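Local coordinates for protein Plm1 (Streptomyces sp. HK803, PDB 4HXY) that probably reduces a beta-keto polyketide intermediate with NADPH, as the ketoreductase of the first module in phoslactomycin biosynthesis, at residues A[73-78]-A[283-288]; A[278-283]-A[330-335]; A[295-300]-A[335-340]; A[321-326]-A[361-366]. One frame throughout, in Å; residues are numbered along the deposited sequence.

Interactions 2, 3 and 4 crowd round the bound NADPH, while interaction 1 lies farther out and touches no cofactor. Interactions 1 and 2 share Val283, so the loop before helix 290-310 holds helix 67-77 with one part and the start of helix 333-351 with another. Interactions 2 and 3 share Tyr335, and both use helix 333-351. Interactions 1, 3 and 4 are buried; interaction 2 is partly buried and bridged by waters. The chemistry follows the place. Interaction 1 relies on one histidine bond and apolar contact. Interaction 3 gathers a lysine and an asparagine at the cofactor ribose. Interaction 4 is backbone pairing beside the nicotinamide.

Interaction 1 of 4, residues A[73-78]-A[283-288]; sequences ALHEVA and VRIAET
Helix 67-77 runs beside a short 3-10 turn at 285-287, and the nearest backbone points are the CA atoms of His75 and Ala286, 6.9 Å apart. His75 spans the gap. Its CG lies beside the backbone N, anti to the carbonyl carbon (chi1 -68°), and the ring meets the turn edge-on. NE2 donates to Thr288 O at 2.8 Å, in the carbonyl plane and almost in the ring plane, though the N-H is bent (142°). CE1 of the same His75 edge lies 3.0 Å from Ile285 O, so two carbonyls face one ring edge. An alanine in place of His75 would have no ring to make this bond, and would probably loosen the fit of the turn to the helix. Within the turn, Thr288 OG1 donates to Arg284 O, which also accepts from Glu287 N. Leu74 adds an apolar touch, its CD1 crossing Ile285 CG2 obliquely at 4.1 Å. Both side chains also rest on helix 105-120, and Glu120 accepts from Ile285 N. The contact joins the N-terminal part of the chain to the cofactor-binding Rossmann-type part, consistent with the paired structural and catalytic subdomains of modular polyketide synthase ketoreductases.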
# COMPACT_ATOMS: atom_id res chain seq x y z
N ALA A 73 14.59 -1.88 -13.18
CA ALA A 73 15.42 -0.71 -13.45
C ALA A 73 16.47 -0.52 -12.37
O ALA A 73 17.63 -0.19 -12.66
CB ALA A 73 14.55 0.55 -13.57
N LEU A 74 16.10 -0.72 -11.11
CA LEU A 74 17.05 -0.54 -10.03
C LEU A 74 18.14 -1.61 -10.10
O LEU A 74 19.28 -1.33 -9.77
CB LEU A 74 16.34 -0.57 -8.65
CG LEU A 74 15.48 0.67 -8.41
CD1 LEU A 74 14.52 0.48 -7.22
CD2 LEU A 74 16.36 1.95 -8.24
N HIS A 75 17.80 -2.82 -10.54
CA HIS A 75 18.82 -3.85 -10.74
C HIS A 75 19.77 -3.48 -11.89
O HIS A 75 20.95 -3.85 -11.85
CB HIS A 75 18.19 -5.21 -11.02
CG HIS A 75 17.48 -5.79 -9.84
ND1 HIS A 75 17.76 -5.44 -8.54
CD2 HIS A 75 16.47 -6.70 -9.77
CE1 HIS A 75 16.96 -6.10 -7.72
NE2 HIS A 75 16.18 -6.88 -8.44
N GLU A 76 19.26 -2.80 -12.90
CA GLU A 76 20.11 -2.38 -14.02
C GLU A 76 21.17 -1.39 -13.61
O GLU A 76 22.27 -1.42 -14.13
CB GLU A 76 19.31 -1.74 -15.15
CG GLU A 76 18.50 -2.67 -15.95
CD GLU A 76 19.29 -3.58 -16.87
OE1 GLU A 76 20.46 -3.32 -17.18
OE2 GLU A 76 18.72 -4.59 -17.28
N VAL A 77 20.80 -0.46 -12.74
CA VAL A 77 21.74 0.57 -12.32
C VAL A 77 22.55 0.23 -11.07
O VAL A 77 23.37 1.02 -10.64
CB VAL A 77 21.09 1.96 -12.19
CG1 VAL A 77 20.51 2.39 -13.51
CG2 VAL A 77 20.05 1.98 -11.12
N ALA A 78 22.29 -0.92 -10.49
CA ALA A 78 23.00 -1.31 -9.30
C ALA A 78 24.46 -1.49 -9.60
O ALA A 78 24.82 -2.13 -10.58
CB ALA A 78 22.43 -2.61 -8.77
N VAL A 283 13.92 -8.17 3.14
CA VAL A 283 14.84 -8.38 2.03
C VAL A 283 15.06 -7.05 1.32
O VAL A 283 14.11 -6.45 0.82
CB VAL A 283 14.27 -9.42 1.03
CG1 VAL A 283 15.32 -9.82 -0.01
CG2 VAL A 283 13.74 -10.65 1.78
N ARG A 284 16.31 -6.61 1.23
CA ARG A 284 16.63 -5.37 0.51
C ARG A 284 16.31 -5.51 -0.97
O ARG A 284 16.31 -6.62 -1.51
CB ARG A 284 18.10 -4.99 0.68
CG ARG A 284 18.57 -4.74 2.13
CD ARG A 284 17.85 -3.62 2.88
NE ARG A 284 17.05 -4.14 4.01
CZ ARG A 284 17.18 -3.78 5.30
NH1 ARG A 284 18.05 -2.85 5.69
NH2 ARG A 284 16.40 -4.36 6.21
N ILE A 285 16.07 -4.38 -1.63
CA ILE A 285 15.79 -4.36 -3.05
C ILE A 285 16.90 -5.07 -3.82
O ILE A 285 16.62 -5.83 -4.76
CB ILE A 285 15.64 -2.90 -3.57
CG1 ILE A 285 14.30 -2.33 -3.10
CG2 ILE A 285 15.78 -2.83 -5.11
CD1 ILE A 285 14.21 -0.81 -3.17
N ALA A 286 18.14 -4.84 -3.39
CA ALA A 286 19.30 -5.44 -4.06
C ALA A 286 19.29 -6.97 -4.05
O ALA A 286 19.91 -7.59 -4.92
CB ALA A 286 20.60 -4.95 -3.44
N GLU A 287 18.62 -7.56 -3.06
CA GLU A 287 18.53 -9.00 -2.91
C GLU A 287 17.17 -9.56 -3.34
O GLU A 287 16.96 -10.77 -3.23
CB GLU A 287 18.78 -9.40 -1.44
CG GLU A 287 20.26 -9.42 -1.01
CD GLU A 287 20.96 -8.10 -1.13
OE1 GLU A 287 21.86 -7.98 -2.00
OE2 GLU A 287 20.65 -7.19 -0.34
N THR A 288 16.27 -8.71 -3.80
CA THR A 288 14.92 -9.13 -4.21
C THR A 288 14.81 -9.32 -5.72
O THR A 288 14.93 -8.37 -6.48
CB THR A 288 13.86 -8.09 -3.79
OG1 THR A 288 13.91 -7.88 -2.38
CG2 THR A 288 12.46 -8.60 -4.12

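Interaction 2 of 4, residues A[278-283]-A[330-335]; sequences GVVRDV and AGQAGY. With NDP (NADPH dihydro-nicotinamide-adenine-dinucleotide phosphate), chain C.
In this short-chain dehydrogenase/reductase fold, the loop after strand 270-275 passes over the start of helix 333-351, which carries the tyrosine of the YxxxN motif of modular polyketide synthase ketoreductases. Val280 to Asp282 sit where B-type ketoreductases have Leu-Asp-Asp. Tyr335 has CG anti to the backbone N (chi1 -173°), which sends the ring along the loop to the cofactor. Its OH is hydrogen-bonded to NADPH O2D at 2.8 Å. Val280 CG2, anti to its own backbone N, sits over the centre of one ring face, 3.7 Å from the Tyr335 centroid, in a CH-pi contact. A phenylalanine in place of Tyr335 lacks the hydroxyl, and would probably weaken the hold on the ribose and impair proton donation, the role this group is thought to have in the family. Farther along, Val283 N donates to a lone pair of Gly331 O at 2.9 Å. Gly331 has a positive phi (84°), and a CB there would clash with Asp282 OD1, which pairs with Arg284. Gln332, extended beyond CG, reaches back so that NE2 lies 3.9 Å from Val280 CG2, while its OE1 is bonded to Ser324. NE2 also donates to a water that gives a weak bond to Arg281 O. Another water bridges the helix start to the loop: it accepts from Ala333 N at 3.0 Å and donates to Val283 O at 2.7 Å.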
# COMPACT_ATOMS: atom_id res chain seq x y z
N GLY A 278 -1.63 -12.35 3.98
CA GLY A 278 -0.40 -11.66 3.62
C GLY A 278 0.80 -12.28 4.30
O GLY A 278 0.68 -13.10 5.21
N VAL A 279 1.96 -11.88 3.81
CA VAL A 279 3.24 -12.30 4.38
C VAL A 279 4.13 -11.09 4.47
O VAL A 279 3.92 -10.10 3.75
CB VAL A 279 3.96 -13.39 3.54
CG1 VAL A 279 3.05 -14.64 3.42
CG2 VAL A 279 4.35 -12.88 2.18
N VAL A 280 5.12 -11.15 5.34
CA VAL A 280 6.12 -10.06 5.40
C VAL A 280 7.51 -10.65 5.48
O VAL A 280 7.75 -11.60 6.25
CB VAL A 280 5.90 -9.07 6.56
CG1 VAL A 280 6.06 -9.72 7.92
CG2 VAL A 280 6.84 -7.87 6.43
N ARG A 281 8.42 -10.12 4.67
CA ARG A 281 9.81 -10.54 4.67
C ARG A 281 10.70 -9.31 4.74
O ARG A 281 10.28 -8.20 4.40
CB ARG A 281 10.13 -11.34 3.41
CG ARG A 281 9.34 -12.66 3.29
CD ARG A 281 9.72 -13.65 4.37
NE ARG A 281 8.97 -14.91 4.23
CZ ARG A 281 7.94 -15.29 4.99
NH1 ARG A 281 7.52 -14.54 6.02
NH2 ARG A 281 7.33 -16.44 4.73
N ASP A 282 11.92 -9.51 5.22
CA ASP A 282 12.94 -8.46 5.34
C ASP A 282 14.04 -8.76 4.33
O ASP A 282 14.95 -9.54 4.60
CB ASP A 282 13.48 -8.48 6.77
CG ASP A 282 14.59 -7.45 7.01
OD1 ASP A 282 14.81 -6.58 6.15
OD2 ASP A 282 15.25 -7.54 8.08
N VAL A 283 13.92 -8.17 3.14
CA VAL A 283 14.84 -8.38 2.03
C VAL A 283 15.06 -7.05 1.32
O VAL A 283 14.11 -6.45 0.82
CB VAL A 283 14.27 -9.42 1.03
CG1 VAL A 283 15.32 -9.82 -0.01
CG2 VAL A 283 13.74 -10.65 1.78
N ALA A 330 12.96 0.22 5.30
CA ALA A 330 14.02 -0.59 4.70
C ALA A 330 13.70 -2.08 4.83
O ALA A 330 13.20 -2.54 5.87
CB ALA A 330 15.39 -0.27 5.37
N GLY A 331 14.01 -2.83 3.78
CA GLY A 331 13.77 -4.27 3.77
C GLY A 331 12.37 -4.68 3.39
O GLY A 331 12.09 -5.87 3.24
N GLN A 332 11.49 -3.70 3.18
CA GLN A 332 10.06 -3.97 2.93
C GLN A 332 9.54 -3.63 1.52
O GLN A 332 8.33 -3.42 1.33
CB GLN A 332 9.24 -3.26 4.00
CG GLN A 332 9.57 -3.76 5.38
CD GLN A 332 8.49 -3.52 6.38
OE1 GLN A 332 7.74 -2.55 6.30
NE2 GLN A 332 8.38 -4.43 7.34
N ALA A 333 10.40 -3.63 0.51
CA ALA A 333 9.98 -3.29 -0.86
C ALA A 333 8.69 -4.00 -1.32
O ALA A 333 7.75 -3.34 -1.77
CB ALA A 333 11.11 -3.56 -1.86
N GLY A 334 8.64 -5.33 -1.21
CA GLY A 334 7.48 -6.09 -1.64
C GLY A 334 6.28 -5.90 -0.74
O GLY A 334 5.14 -5.85 -1.20
N TYR A 335 6.53 -5.81 0.56
CA TYR A 335 5.47 -5.61 1.54
C TYR A 335 4.85 -4.23 1.30
O TYR A 335 3.63 -4.07 1.20
CB TYR A 335 6.04 -5.71 2.93
CG TYR A 335 5.03 -5.69 4.05
CD1 TYR A 335 4.01 -6.61 4.10
CD2 TYR A 335 5.14 -4.76 5.07
CE1 TYR A 335 3.08 -6.61 5.14
CE2 TYR A 335 4.23 -4.73 6.09
CZ TYR A 335 3.21 -5.67 6.14
OH TYR A 335 2.33 -5.64 7.18
PA NDP C . -0.19 -13.54 10.36
O1A NDP C . -0.46 -14.01 11.75
O2A NDP C . 1.00 -14.10 9.64
O5B NDP C . -1.48 -13.78 9.46
C5B NDP C . -1.37 -13.84 8.05
C4B NDP C . -2.38 -14.83 7.54
O4B NDP C . -2.34 -14.88 6.13
C3B NDP C . -2.10 -16.24 8.00
O3B NDP C . -3.33 -16.78 8.52
C2B NDP C . -1.67 -16.99 6.76
O2B NDP C . -2.08 -18.32 6.98
C1B NDP C . -2.45 -16.22 5.70
N9A NDP C . -2.01 -16.37 4.32
C8A NDP C . -0.77 -16.09 3.79
N7A NDP C . -0.78 -16.39 2.47
C5A NDP C . -2.04 -16.85 2.15
C6A NDP C . -2.62 -17.28 0.97
N6A NDP C . -2.00 -17.34 -0.20
N1A NDP C . -3.94 -17.70 1.02
C2A NDP C . -4.67 -17.65 2.20
N3A NDP C . -4.10 -17.22 3.38
C4A NDP C . -2.80 -16.83 3.33
O3 NDP C . -0.02 -11.93 10.31
PN NDP C . -0.88 -10.84 11.07
O1N NDP C . 0.08 -10.03 11.86
O2N NDP C . -2.09 -11.36 11.74
O5D NDP C . -1.27 -9.83 9.90
C5D NDP C . -2.39 -10.04 9.08
C4D NDP C . -2.51 -8.88 8.11
O4D NDP C . -2.40 -7.64 8.79
C3D NDP C . -1.40 -8.89 7.08
O3D NDP C . -1.95 -8.68 5.81
C2D NDP C . -0.51 -7.72 7.45
O2D NDP C . 0.16 -7.16 6.34
C1D NDP C . -1.49 -6.79 8.14
N1N NDP C . -0.83 -5.94 9.14
C2N NDP C . -0.37 -6.48 10.32
C3N NDP C . 0.40 -5.74 11.22
C7N NDP C . 0.82 -6.29 12.52
O7N NDP C . 1.39 -5.39 13.40
N7N NDP C . 0.74 -7.57 12.87
C4N NDP C . 0.45 -4.24 11.04
C5N NDP C . -0.09 -3.76 9.73
C6N NDP C . -0.72 -4.62 8.85
P2B NDP C . -1.56 -19.56 6.10
O1X NDP C . -2.11 -20.77 6.80
O2X NDP C . -0.02 -19.58 6.05
O3X NDP C . -2.04 -19.43 4.71
O HOH W 1 9.56 -7.01 1.66
O HOH W 2 10.25 -6.73 6.94
O HOH W 3 13.35 -3.86 0.38
O HOH W 4 11.27 -6.97 -0.60

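Interaction 3 of 4, residues A[295-300]-A[335-340]; sequences AQMAAK and YAAGNA. With NDP (NADPH dihydro-nicotinamide-adenine-dinucleotide phosphate), chain C.
Two helices of the Rossmann-type fold, 290-310 and 333-351, pack nearly parallel here, with segment axes 8.6 Å apart and crossing at -28°. Lys300 carries the contact. From CB the chain leaves with CG anti to the backbone N (chi1 -172°) and passes Gly338 O. CD then lies 3.8 Å from Gly338 C. Gly338 suits this close passage, since a CB there would crowd Lys300 CD. The chain bends at chi3 (-82°) and again at chi4, and CE touches both Asn339 OD1 and Tyr335 CE1, 4.0 Å from the latter. NZ ends the path with three bonds. It donates to Asn339 OD1 at 3.1 Å, from above the carbonyl plane, to NADPH O3D at 2.9 Å and to NADPH O2D at 3.0 Å. Lys300 thus holds the nicotinamide ribose through both hydroxyls. As in related ketoreductases, this lysine, Asn339 and the tyrosine probably belong to the catalytic group, with Ser322, and the ammonium would be expected to lower the tyrosine pKa. Farther from the cofactor, Met297 bends at chi3 and sets CE 3.8 Å from Ala337 CB. Asn339 ND2 makes a weak bond to Tyr335 O and stands 3.3 Å above the plane of the Tyr335 ring, over its centre, on the face opposite the one Val280 packs against.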
# COMPACT_ATOMS: atom_id res chain seq x y z
N ALA A 295 6.04 -13.24 -5.22
CA ALA A 295 5.63 -14.07 -4.07
C ALA A 295 5.27 -13.27 -2.83
O ALA A 295 4.33 -13.61 -2.09
CB ALA A 295 6.74 -15.10 -3.74
N GLN A 296 6.01 -12.18 -2.60
CA GLN A 296 5.75 -11.28 -1.50
C GLN A 296 4.42 -10.54 -1.63
O GLN A 296 3.82 -10.19 -0.63
CB GLN A 296 6.88 -10.24 -1.39
CG GLN A 296 8.19 -10.78 -0.82
CD GLN A 296 9.40 -9.85 -1.00
OE1 GLN A 296 9.29 -8.70 -1.48
NE2 GLN A 296 10.57 -10.35 -0.63
N MET A 297 4.00 -10.28 -2.87
CA MET A 297 2.79 -9.50 -3.14
C MET A 297 1.55 -10.39 -3.40
O MET A 297 0.43 -9.90 -3.45
CB MET A 297 3.02 -8.55 -4.34
CG MET A 297 4.09 -7.50 -4.12
SD MET A 297 4.53 -6.51 -5.54
CE MET A 297 3.01 -5.52 -5.76
N ALA A 298 1.75 -11.70 -3.57
CA ALA A 298 0.70 -12.56 -4.15
C ALA A 298 -0.58 -12.60 -3.31
O ALA A 298 -1.67 -12.24 -3.80
CB ALA A 298 1.23 -13.94 -4.32
N ALA A 299 -0.48 -13.10 -2.07
CA ALA A 299 -1.68 -13.23 -1.22
C ALA A 299 -2.37 -11.88 -1.03
O ALA A 299 -3.59 -11.75 -1.11
CB ALA A 299 -1.36 -13.86 0.13
N LYS A 300 -1.57 -10.85 -0.76
CA LYS A 300 -2.13 -9.54 -0.44
C LYS A 300 -2.80 -8.93 -1.67
O LYS A 300 -3.99 -8.63 -1.64
CB LYS A 300 -1.02 -8.65 0.14
CG LYS A 300 -1.51 -7.34 0.67
CD LYS A 300 -0.42 -6.61 1.48
CE LYS A 300 -0.29 -7.10 2.95
NZ LYS A 300 -1.43 -6.69 3.80
N TYR A 335 6.53 -5.81 0.56
CA TYR A 335 5.47 -5.61 1.54
C TYR A 335 4.85 -4.23 1.30
O TYR A 335 3.63 -4.07 1.20
CB TYR A 335 6.04 -5.71 2.93
CG TYR A 335 5.03 -5.69 4.05
CD1 TYR A 335 4.01 -6.61 4.10
CD2 TYR A 335 5.14 -4.76 5.07
CE1 TYR A 335 3.08 -6.61 5.14
CE2 TYR A 335 4.23 -4.73 6.09
CZ TYR A 335 3.21 -5.67 6.14
OH TYR A 335 2.33 -5.64 7.18
N ALA A 336 5.70 -3.23 1.18
CA ALA A 336 5.25 -1.86 0.92
C ALA A 336 4.46 -1.77 -0.39
O ALA A 336 3.43 -1.12 -0.46
CB ALA A 336 6.46 -0.88 0.89
N ALA A 337 4.97 -2.41 -1.43
CA ALA A 337 4.31 -2.36 -2.72
C ALA A 337 2.90 -2.94 -2.63
O ALA A 337 1.93 -2.35 -3.11
CB ALA A 337 5.13 -3.12 -3.76
N GLY A 338 2.79 -4.08 -1.98
CA GLY A 338 1.50 -4.76 -1.87
C GLY A 338 0.50 -3.94 -1.10
O GLY A 338 -0.68 -3.88 -1.45
N ASN A 339 0.96 -3.30 -0.03
CA ASN A 339 0.08 -2.49 0.78
C ASN A 339 -0.38 -1.24 0.03
O ASN A 339 -1.55 -0.86 0.12
CB ASN A 339 0.73 -2.18 2.13
CG ASN A 339 0.71 -3.37 3.06
OD1 ASN A 339 -0.36 -3.82 3.45
ND2 ASN A 339 1.89 -3.87 3.44
N ALA A 340 0.51 -0.63 -0.75
CA ALA A 340 0.14 0.52 -1.57
C ALA A 340 -0.92 0.10 -2.60
O ALA A 340 -1.83 0.87 -2.93
CB ALA A 340 1.38 1.11 -2.28
PA NDP C . -0.19 -13.54 10.36
O1A NDP C . -0.46 -14.01 11.75
O2A NDP C . 1.00 -14.10 9.64
O5B NDP C . -1.48 -13.78 9.46
C5B NDP C . -1.37 -13.84 8.05
C4B NDP C . -2.38 -14.83 7.54
O4B NDP C . -2.34 -14.88 6.13
C3B NDP C . -2.10 -16.24 8.00
O3B NDP C . -3.33 -16.78 8.52
C2B NDP C . -1.67 -16.99 6.76
O2B NDP C . -2.08 -18.32 6.98
C1B NDP C . -2.45 -16.22 5.70
N9A NDP C . -2.01 -16.37 4.32
C8A NDP C . -0.77 -16.09 3.79
N7A NDP C . -0.78 -16.39 2.47
C5A NDP C . -2.04 -16.85 2.15
C6A NDP C . -2.62 -17.28 0.97
N6A NDP C . -2.00 -17.34 -0.20
N1A NDP C . -3.94 -17.70 1.02
C2A NDP C . -4.67 -17.65 2.20
N3A NDP C . -4.10 -17.22 3.38
C4A NDP C . -2.80 -16.83 3.33
O3 NDP C . -0.02 -11.93 10.31
PN NDP C . -0.88 -10.84 11.07
O1N NDP C . 0.08 -10.03 11.86
O2N NDP C . -2.09 -11.36 11.74
O5D NDP C . -1.27 -9.83 9.90
C5D NDP C . -2.39 -10.04 9.08
C4D NDP C . -2.51 -8.88 8.11
O4D NDP C . -2.40 -7.64 8.79
C3D NDP C . -1.40 -8.89 7.08
O3D NDP C . -1.95 -8.68 5.81
C2D NDP C . -0.51 -7.72 7.45
O2D NDP C . 0.16 -7.16 6.34
C1D NDP C . -1.49 -6.79 8.14
N1N NDP C . -0.83 -5.94 9.14
C2N NDP C . -0.37 -6.48 10.32
C3N NDP C . 0.40 -5.74 11.22
C7N NDP C . 0.82 -6.29 12.52
O7N NDP C . 1.39 -5.39 13.40
N7N NDP C . 0.74 -7.57 12.87
C4N NDP C . 0.45 -4.24 11.04
C5N NDP C . -0.09 -3.76 9.73
C6N NDP C . -0.72 -4.62 8.85
P2B NDP C . -1.56 -19.56 6.10
O1X NDP C . -2.11 -20.77 6.80
O2X NDP C . -0.02 -19.58 6.05
O3X NDP C . -2.04 -19.43 4.71

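Interaction 4 of 4, residues A[321-326]-A[361-366]; sequences SSISGI and WGPWAG. With NDP (NADPH dihydro-nicotinamide-adenine-dinucleotide phosphate), chain C.
Two backbone bonds join the segments as a parallel pairing. Ile323 N donates to Trp361 O at 3.0 Å, nearly straight (164°), and Trp361 N donates to Ser321 O at 3.2 Å. Both donors stand well above the plane of the carbonyl they meet. Ser322 and Trp361 form the bridge pair, and their side chains leave on the same side of the sheet. Ser322 OG, anti to its backbone N, reaches forward to accept from Ser324 N at 2.9 Å, a capping bond where the strand gives way to the next helix. In the other segment, Trp364 N holds the carboxamide of NADPH by donating to O7N at 2.8 Å. The nicotinamide lies across the strand ends. Ser321 O is 3.0 Å from its C6N, and Gly362 O is 3.3 Å from C4N, the carbon that gives up hydride. Ser322 is probably the catalytic serine, by analogy with related ketoreductases. Away from the cofactor, Ile323 and Pro363 add apolar packing. Ile323 has CG1 in the crowded position between backbone N and carbonyl carbon (chi1 52°), which lays CD1 against Pro363 CD at 4.1 Å, the two side chains crossing near a right angle. Trp361 turns a ring edge to Ser321 O, and Trp364 NE1 stands 3.2 Å above the plane of the Trp361 ring, toward its rim. Strands 316-322 and 357-361 are neighbours here. Strand 408-412 lies beyond the latter, with Val408 against Ile323, and helix 333-351 packs on Ser322 through Tyr335 and Asn339.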
# COMPACT_ATOMS: atom_id res chain seq x y z
N SER A 321 -4.13 -3.02 5.39
CA SER A 321 -2.91 -2.51 4.85
C SER A 321 -1.94 -2.15 5.98
O SER A 321 -2.14 -2.55 7.12
CB SER A 321 -3.24 -1.31 3.94
OG SER A 321 -2.09 -0.84 3.27
N SER A 322 -0.90 -1.39 5.66
CA SER A 322 0.19 -1.12 6.60
C SER A 322 0.78 0.25 6.35
O SER A 322 0.80 0.71 5.19
CB SER A 322 1.32 -2.14 6.43
OG SER A 322 2.44 -1.79 7.25
N ILE A 323 1.29 0.87 7.42
CA ILE A 323 2.17 2.07 7.30
C ILE A 323 3.32 1.85 6.31
O ILE A 323 3.83 2.79 5.72
CB ILE A 323 2.71 2.51 8.67
CG1 ILE A 323 3.36 1.34 9.41
CG2 ILE A 323 1.55 3.13 9.47
CD1 ILE A 323 4.16 1.74 10.65
N SER A 324 3.72 0.60 6.10
CA SER A 324 4.80 0.30 5.14
C SER A 324 4.48 0.84 3.75
O SER A 324 5.35 1.35 3.05
CB SER A 324 5.07 -1.20 5.07
OG SER A 324 6.18 -1.45 4.25
N GLY A 325 3.21 0.73 3.36
CA GLY A 325 2.80 1.21 2.05
C GLY A 325 2.50 2.70 2.03
O GLY A 325 2.15 3.25 0.97
N ILE A 326 2.59 3.36 3.20
CA ILE A 326 2.30 4.77 3.30
C ILE A 326 3.61 5.57 3.24
O ILE A 326 3.73 6.54 2.47
CB ILE A 326 1.55 5.12 4.62
CG1 ILE A 326 0.20 4.39 4.70
CG2 ILE A 326 1.37 6.66 4.74
CD1 ILE A 326 -0.78 4.83 3.60
N TRP A 361 -2.53 0.10 8.87
CA TRP A 361 -2.18 -0.06 10.27
C TRP A 361 -0.68 0.12 10.59
O TRP A 361 0.21 -0.39 9.88
CB TRP A 361 -2.52 -1.48 10.69
CG TRP A 361 -3.96 -1.84 10.57
CD1 TRP A 361 -4.51 -2.72 9.69
CD2 TRP A 361 -5.01 -1.43 11.43
NE1 TRP A 361 -5.85 -2.84 9.92
CE2 TRP A 361 -6.18 -2.05 10.99
CE3 TRP A 361 -5.07 -0.56 12.50
CZ2 TRP A 361 -7.42 -1.84 11.61
CZ3 TRP A 361 -6.28 -0.37 13.14
CH2 TRP A 361 -7.45 -0.99 12.67
N GLY A 362 -0.43 0.79 11.70
CA GLY A 362 0.81 0.56 12.44
C GLY A 362 0.84 -0.80 13.09
O GLY A 362 -0.09 -1.60 12.97
N PRO A 363 1.92 -1.09 13.83
CA PRO A 363 2.06 -2.38 14.46
C PRO A 363 0.96 -2.60 15.48
O PRO A 363 0.50 -1.64 16.12
CB PRO A 363 3.43 -2.30 15.13
CG PRO A 363 3.71 -0.84 15.27
CD PRO A 363 3.07 -0.21 14.08
N TRP A 364 0.52 -3.85 15.59
CA TRP A 364 -0.40 -4.27 16.64
C TRP A 364 0.32 -5.07 17.70
O TRP A 364 1.25 -5.83 17.42
CB TRP A 364 -1.43 -5.24 16.08
CG TRP A 364 -2.53 -4.66 15.22
CD1 TRP A 364 -2.42 -3.76 14.18
CD2 TRP A 364 -3.91 -5.04 15.26
NE1 TRP A 364 -3.65 -3.55 13.61
CE2 TRP A 364 -4.58 -4.33 14.25
CE3 TRP A 364 -4.64 -5.91 16.08
CZ2 TRP A 364 -5.95 -4.45 14.04
CZ3 TRP A 364 -6.01 -6.05 15.85
CH2 TRP A 364 -6.64 -5.32 14.83
N ALA A 365 -0.14 -4.94 18.93
CA ALA A 365 0.26 -5.83 20.02
C ALA A 365 -0.48 -7.15 19.86
O ALA A 365 -1.43 -7.24 19.09
CB ALA A 365 -0.11 -5.18 21.36
N GLY A 366 -0.04 -8.18 20.59
CA GLY A 366 -0.88 -9.38 20.78
C GLY A 366 -0.75 -10.54 19.81
O GLY A 366 -1.66 -11.40 19.72
PA NDP C . -0.19 -13.54 10.36
O1A NDP C . -0.46 -14.01 11.75
O2A NDP C . 1.00 -14.10 9.64
O5B NDP C . -1.48 -13.78 9.46
C5B NDP C . -1.37 -13.84 8.05
C4B NDP C . -2.38 -14.83 7.54
O4B NDP C . -2.34 -14.88 6.13
C3B NDP C . -2.10 -16.24 8.00
O3B NDP C . -3.33 -16.78 8.52
C2B NDP C . -1.67 -16.99 6.76
O2B NDP C . -2.08 -18.32 6.98
C1B NDP C . -2.45 -16.22 5.70
N9A NDP C . -2.01 -16.37 4.32
C8A NDP C . -0.77 -16.09 3.79
N7A NDP C . -0.78 -16.39 2.47
C5A NDP C . -2.04 -16.85 2.15
C6A NDP C . -2.62 -17.28 0.97
N6A NDP C . -2.00 -17.34 -0.20
N1A NDP C . -3.94 -17.70 1.02
C2A NDP C . -4.67 -17.65 2.20
N3A NDP C . -4.10 -17.22 3.38
C4A NDP C . -2.80 -16.83 3.33
O3 NDP C . -0.02 -11.93 10.31
PN NDP C . -0.88 -10.84 11.07
O1N NDP C . 0.08 -10.03 11.86
O2N NDP C . -2.09 -11.36 11.74
O5D NDP C . -1.27 -9.83 9.90
C5D NDP C . -2.39 -10.04 9.08
C4D NDP C . -2.51 -8.88 8.11
O4D NDP C . -2.40 -7.64 8.79
C3D NDP C . -1.40 -8.89 7.08
O3D NDP C . -1.95 -8.68 5.81
C2D NDP C . -0.51 -7.72 7.45
O2D NDP C . 0.16 -7.16 6.34
C1D NDP C . -1.49 -6.79 8.14
N1N NDP C . -0.83 -5.94 9.14
C2N NDP C . -0.37 -6.48 10.32
C3N NDP C . 0.40 -5.74 11.22
C7N NDP C . 0.82 -6.29 12.52
O7N NDP C . 1.39 -5.39 13.40
N7N NDP C . 0.74 -7.57 12.87
C4N NDP C . 0.45 -4.24 11.04
C5N NDP C . -0.09 -3.76 9.73
C6N NDP C . -0.72 -4.62 8.85
P2B NDP C . -1.56 -19.56 6.10
O1X NDP C . -2.11 -20.77 6.80
O2X NDP C . -0.02 -19.58 6.05
O3X NDP C . -2.04 -19.43 4.71